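Local coordinates for DUF3822 family protein (Bacteroides thetaiotaomicron VPI-5482, PDB 3HRG) that is of unknown function but adopts an actin-like ATPase fold, so that nucleotide binding is possible though not established, at residues 148-151 and 152-156; 166-169 and 170-173. All coordinates share one frame; numbering follows the deposited sequence.

Contact 1: residues 148-151 and 152-156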
loop_
_atom_site.group_PDB
_atom_site.type_symbol
_atom_site.label_atom_id
_atom_site.label_comp_id
_atom_site.label_asym_id
_atom_site.label_seq_id
_atom_site.Cartn_x
_atom_site.Cartn_y
_atom_site.Cartn_z
ATOM N N ILE A 148 5.074 3.508 3.832
ATOM C CA ILE A 148 6.228 4.399 3.993
ATOM C C ILE A 148 6.435 4.761 5.443
ATOM O O ILE A 148 7.561 4.690 5.934
ATOM C CB ILE A 148 6.065 5.679 3.164
ATOM C CG1 ILE A 148 6.240 5.322 1.702
ATOM C CG2 ILE A 148 7.093 6.738 3.593
ATOM C CD1 ILE A 148 5.840 6.394 0.720
ATOM N N GLU A 149 5.357 5.090 6.161
ATOM C CA GLU A 149 5.511 5.412 7.585
ATOM C C GLU A 149 6.084 4.224 8.382
ATOM O O GLU A 149 6.974 4.375 9.228
ATOM C CB GLU A 149 4.189 5.859 8.203
ATOM C CG GLU A 149 3.637 7.070 7.514
ATOM C CD GLU A 149 2.525 7.756 8.255
ATOM O OE1 GLU A 149 2.117 7.280 9.335
ATOM O OE2 GLU A 149 2.091 8.813 7.745
ATOM N N TYR A 150 5.558 3.048 8.108
ATOM C CA TYR A 150 5.996 1.827 8.767
ATOM C C TYR A 150 7.457 1.474 8.414
ATOM O O TYR A 150 8.280 1.244 9.293
ATOM C CB TYR A 150 5.075 0.687 8.350
ATOM C CG TYR A 150 5.381 -0.660 8.973
ATOM C CD1 TYR A 150 4.935 -0.968 10.247
ATOM C CD2 TYR A 150 6.090 -1.638 8.265
ATOM C CE1 TYR A 150 5.187 -2.228 10.832
ATOM C CE2 TYR A 150 6.368 -2.897 8.845
ATOM C CZ TYR A 150 5.892 -3.174 10.121
ATOM O OH TYR A 150 6.129 -4.376 10.707
ATOM N N PHE A 151 7.754 1.396 7.133
ATOM C CA PHE A 151 9.113 1.070 6.694
ATOM C C PHE A 151 10.147 2.147 7.114
ATOM O O PHE A 151 11.280 1.821 7.416
ATOM C CB PHE A 151 9.182 0.872 5.198
ATOM C CG PHE A 151 8.387 -0.325 4.666
ATOM C CD1 PHE A 151 8.396 -1.559 5.291
ATOM C CD2 PHE A 151 7.744 -0.219 3.441
ATOM C CE1 PHE A 151 7.718 -2.642 4.731
ATOM C CE2 PHE A 151 7.044 -1.300 2.873
ATOM C CZ PHE A 151 7.036 -2.506 3.510
ATOM N N SER A 152 9.745 3.404 7.159
ATOM C CA SER A 152 10.641 4.467 7.611
ATOM C C SER A 152 11.187 4.143 9.017
ATOM O O SER A 152 12.375 4.242 9.264
ATOM C CB SER A 152 9.932 5.824 7.632
ATOM O OG SER A 152 10.748 6.797 8.291
ATOM N N ILE A 153 10.303 3.704 9.899
ATOM C CA ILE A 153 10.661 3.398 11.293
ATOM C C ILE A 153 11.524 2.143 11.335
ATOM O O ILE A 153 12.565 2.136 12.001
ATOM C CB ILE A 153 9.404 3.245 12.175
ATOM C CG1 ILE A 153 8.588 4.553 12.197
ATOM C CG2 ILE A 153 9.787 2.867 13.594
ATOM C CD1 ILE A 153 7.234 4.468 12.906
ATOM N N LYS A 154 11.137 1.112 10.579
ATOM C CA LYS A 154 11.909 -0.125 10.519
ATOM C C LYS A 154 13.316 0.080 9.951
ATOM O O LYS A 154 14.243 -0.603 10.371
ATOM C CB LYS A 154 11.216 -1.219 9.662
ATOM C CG LYS A 154 9.926 -1.799 10.186
ATOM C CD LYS A 154 10.041 -2.372 11.618
ATOM C CE LYS A 154 8.714 -2.904 12.100
ATOM N NZ LYS A 154 8.712 -3.159 13.553
ATOM N N SER A 155 13.482 1.029 9.041
ATOM C CA SER A 155 14.771 1.249 8.397
ATOM C C SER A 155 15.836 1.878 9.292
ATOM O O SER A 155 17.004 1.923 8.890
ATOM C CB SER A 155 14.628 2.132 7.155
ATOM O OG SER A 155 14.448 3.472 7.518
ATOM N N ARG A 156 15.450 2.401 10.452
ATOM C CA ARG A 156 16.427 3.010 11.368
ATOM C C ARG A 156 17.347 2.009 12.079
ATOM O O ARG A 156 18.416 2.391 12.537
ATOM C CB ARG A 156 15.716 3.892 12.383
ATOM C CG ARG A 156 15.084 5.091 11.745
ATOM C CD ARG A 156 14.350 5.939 12.749
ATOM N NE ARG A 156 13.801 7.141 12.112
ATOM C CZ ARG A 156 14.477 8.272 11.868
ATOM N NH1 ARG A 156 15.775 8.398 12.181
ATOM N NH2 ARG A 156 13.846 9.293 11.277
#

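Contact 2: residues 166-169 and 170-173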
loop_
_atom_site.group_PDB
_atom_site.type_symbol
_atom_site.label_atom_id
_atom_site.label_comp_id
_atom_site.label_asym_id
_atom_site.label_seq_id
_atom_site.Cartn_x
_atom_site.Cartn_y
_atom_site.Cartn_z
ATOM N N SER A 166 7.238 -4.495 -1.879
ATOM C CA SER A 166 5.945 -5.096 -1.623
ATOM C C SER A 166 5.492 -5.637 -2.978
ATOM O O SER A 166 5.157 -4.883 -3.909
ATOM C CB SER A 166 4.962 -4.089 -1.094
ATOM O OG SER A 166 3.722 -4.693 -0.860
ATOM N N VAL A 167 5.480 -6.945 -3.087
ATOM C CA VAL A 167 5.153 -7.603 -4.332
ATOM C C VAL A 167 3.649 -7.884 -4.429
ATOM O O VAL A 167 3.055 -8.459 -3.512
ATOM C CB VAL A 167 5.946 -8.903 -4.433
ATOM C CG1 VAL A 167 5.617 -9.628 -5.735
ATOM C CG2 VAL A 167 7.439 -8.609 -4.305
ATOM N N ARG A 168 3.033 -7.429 -5.512
ATOM C CA ARG A 168 1.627 -7.680 -5.790
ATOM C C ARG A 168 1.581 -8.529 -7.058
ATOM O O ARG A 168 2.605 -8.743 -7.689
ATOM C CB ARG A 168 0.813 -6.380 -5.891
ATOM C CG ARG A 168 0.832 -5.625 -4.555
ATOM C CD ARG A 168 0.012 -4.344 -4.527
ATOM N NE ARG A 168 0.557 -3.260 -5.359
ATOM C CZ ARG A 168 0.138 -2.920 -6.576
ATOM N NH1 ARG A 168 -0.866 -3.556 -7.181
ATOM N NH2 ARG A 168 0.735 -1.909 -7.204
ATOM N N LYS A 169 0.401 -9.027 -7.391
ATOM C CA LYS A 169 0.275 -9.930 -8.543
ATOM C C LYS A 169 0.744 -9.299 -9.873
ATOM O O LYS A 169 1.476 -9.962 -10.614
ATOM C CB LYS A 169 -1.140 -10.485 -8.663
ATOM C CG LYS A 169 -1.236 -11.677 -9.590
ATOM C CD LYS A 169 -2.627 -12.265 -9.563
ATOM C CE LYS A 169 -2.730 -13.490 -10.460
ATOM N NZ LYS A 169 -4.163 -13.915 -10.594
ATOM N N ASP A 170 0.397 -8.046 -10.130
ATOM C CA ASP A 170 0.783 -7.385 -11.396
ATOM C C ASP A 170 1.750 -6.188 -11.242
ATOM O O ASP A 170 2.009 -5.467 -12.206
ATOM C CB ASP A 170 -0.499 -6.999 -12.158
ATOM C CG ASP A 170 -1.355 -8.213 -12.529
ATOM O OD1 ASP A 170 -0.814 -9.338 -12.682
ATOM O OD2 ASP A 170 -2.582 -8.048 -12.692
ATOM N N ALA A 171 2.337 -6.021 -10.057
ATOM C CA ALA A 171 3.255 -4.936 -9.825
ATOM C C ALA A 171 4.104 -5.137 -8.591
ATOM O O ALA A 171 3.748 -5.909 -7.705
ATOM C CB ALA A 171 2.482 -3.605 -9.691
ATOM N N ILE A 172 5.211 -4.417 -8.551
ATOM C CA ILE A 172 6.108 -4.408 -7.398
ATOM C C ILE A 172 6.222 -2.925 -6.954
ATOM O O ILE A 172 6.415 -2.037 -7.799
ATOM C CB ILE A 172 7.445 -5.081 -7.731
ATOM C CG1 ILE A 172 8.237 -5.383 -6.452
ATOM C CG2 ILE A 172 8.239 -4.251 -8.803
ATOM C CD1 ILE A 172 9.369 -6.390 -6.659
ATOM N N ASP A 173 5.964 -2.668 -5.673
ATOM C CA ASP A 173 6.036 -1.333 -5.068
ATOM C C ASP A 173 7.362 -1.298 -4.326
ATOM O O ASP A 173 7.630 -2.195 -3.498
ATOM C CB ASP A 173 4.843 -1.089 -4.109
ATOM C CG ASP A 173 3.472 -1.257 -4.784
ATOM O OD1 ASP A 173 3.365 -1.048 -6.004
ATOM O OD2 ASP A 173 2.476 -1.634 -4.088
HETATM O O HOH W 1 1.988 -3.126 -1.925
#

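Contact 1: residues 148-151 and 152-156
K154 lies over Y150 on helix 144-154, one turn further along, in the i to i+4 spacing of an alpha helix. Its first torsion puts CG beside the backbone N and above the rim of the ring, 3.9 Å from its plane. The bend at chi2 (-55°) then turns CD and CE along the ring toward the hydroxyl. K154 CE passes 3.3 Å from Y150 OH. K154 NZ is 4.0 Å from the same oxygen, too far for a hydrogen bond. Y150 also meets I248, A252 and T255 of helix 248-255. With alanine in place of Y150, the K154 chain would probably lose the ring it rests on, and a gap is likely to open against that helix.

The backbone carbonyls of residues 148 to 151 all accept bonds from further along the helix, though the one to E149 O is weak. I148 O accepts S152 N at 2.8 Å. E149 O has its weak bond from I153 N, and I153 CG1 rests against it at 3.4 Å. Y150 O takes K154 N at 3.1 Å, in the carbonyl plane and nearly straight (167° at the hydrogen), besides a weak second bond from I153 N. F151 O accepts S155 N.

F151 stacks on Y164. The two serine hydroxyls are held as well. S152 OG bonds to G180 O. S155 CB touches F151 O at 3.4 Å. S155 OG stands between its own N and carbonyl carbon (chi1 76°), turned back along the chain. It donates to S152 O at 2.8 Å and receives a weak bond from G180 N.

Contact 2: residues 166-169 and 170-173
The R168 guanidinium has the A171 methyl over one face and the D173 carboxylate at its edge. The oxygen of water 1 also lies at the edge, in plane. A171 CB is 3.5 Å from R168 NH2. The grip on D173 is side-on and uses two nitrogens: R168 NE meets D173 OD2 at 2.8 Å, and R168 NH2 meets D173 OD1 at 3.0 Å. Both oxygens lie close to the guanidinium plane and are reached on their syn sides. The two planes are nonetheless turned 34° apart, and NE meets OD2 tilted 28° out of the carboxylate plane. A bend at chi3 (-69°), about the CG-CD bond, swings the arginine head back over the neighbouring strand. Two bonds hold the head against rotation.

D173 has further partners. OD1 bonds to S187 OG. OD2 accepts from water 1 at 2.7 Å, and that water takes a bond from S166 OG at 2.6 Å. The buried carboxylate is thus well satisfied. R168 NH1 bonds to an unidentified ligand, probably from the crystallisation liquor.

The backbones pair antiparallel. S166 and D173 form a hydrogen-bonded pair. R168 N closes the turn onto A171 O at 2.8 Å. V167 and I172 make the non-hydrogen-bonded pair on the other face, where V167 CG2 meets I172 CD1 at 3.8 Å. K169 and D170 form the tip, and K169 N bonds to D20 OD2.

This is a tight beta hairpin between strands 162-167 and 171-178. Its place in the second sheet is consistent with the second phosphate-loop hairpin of actin-like ATPases.

How the contacts relate
The two contacts stand in series, with no nesting and no crossing. Contact 1 comes first, in the last turns of helix 144-154 and the residues just after it. The chain then leaves through a loop and enters strand 162-167. Contact 2 closes the short turn that joins this strand to strand 171-178. The contact centres are about 19 Å apart, and their nearest atoms, about 5 Å apart, do not touch. Both belong to the half of the fold built on the second five-stranded sheet. Helix 144-154 packs through its side chains on Y175 and F177 of strand 171-178, while helix 193-206 meets V167 and I172 on the other face of that sheet.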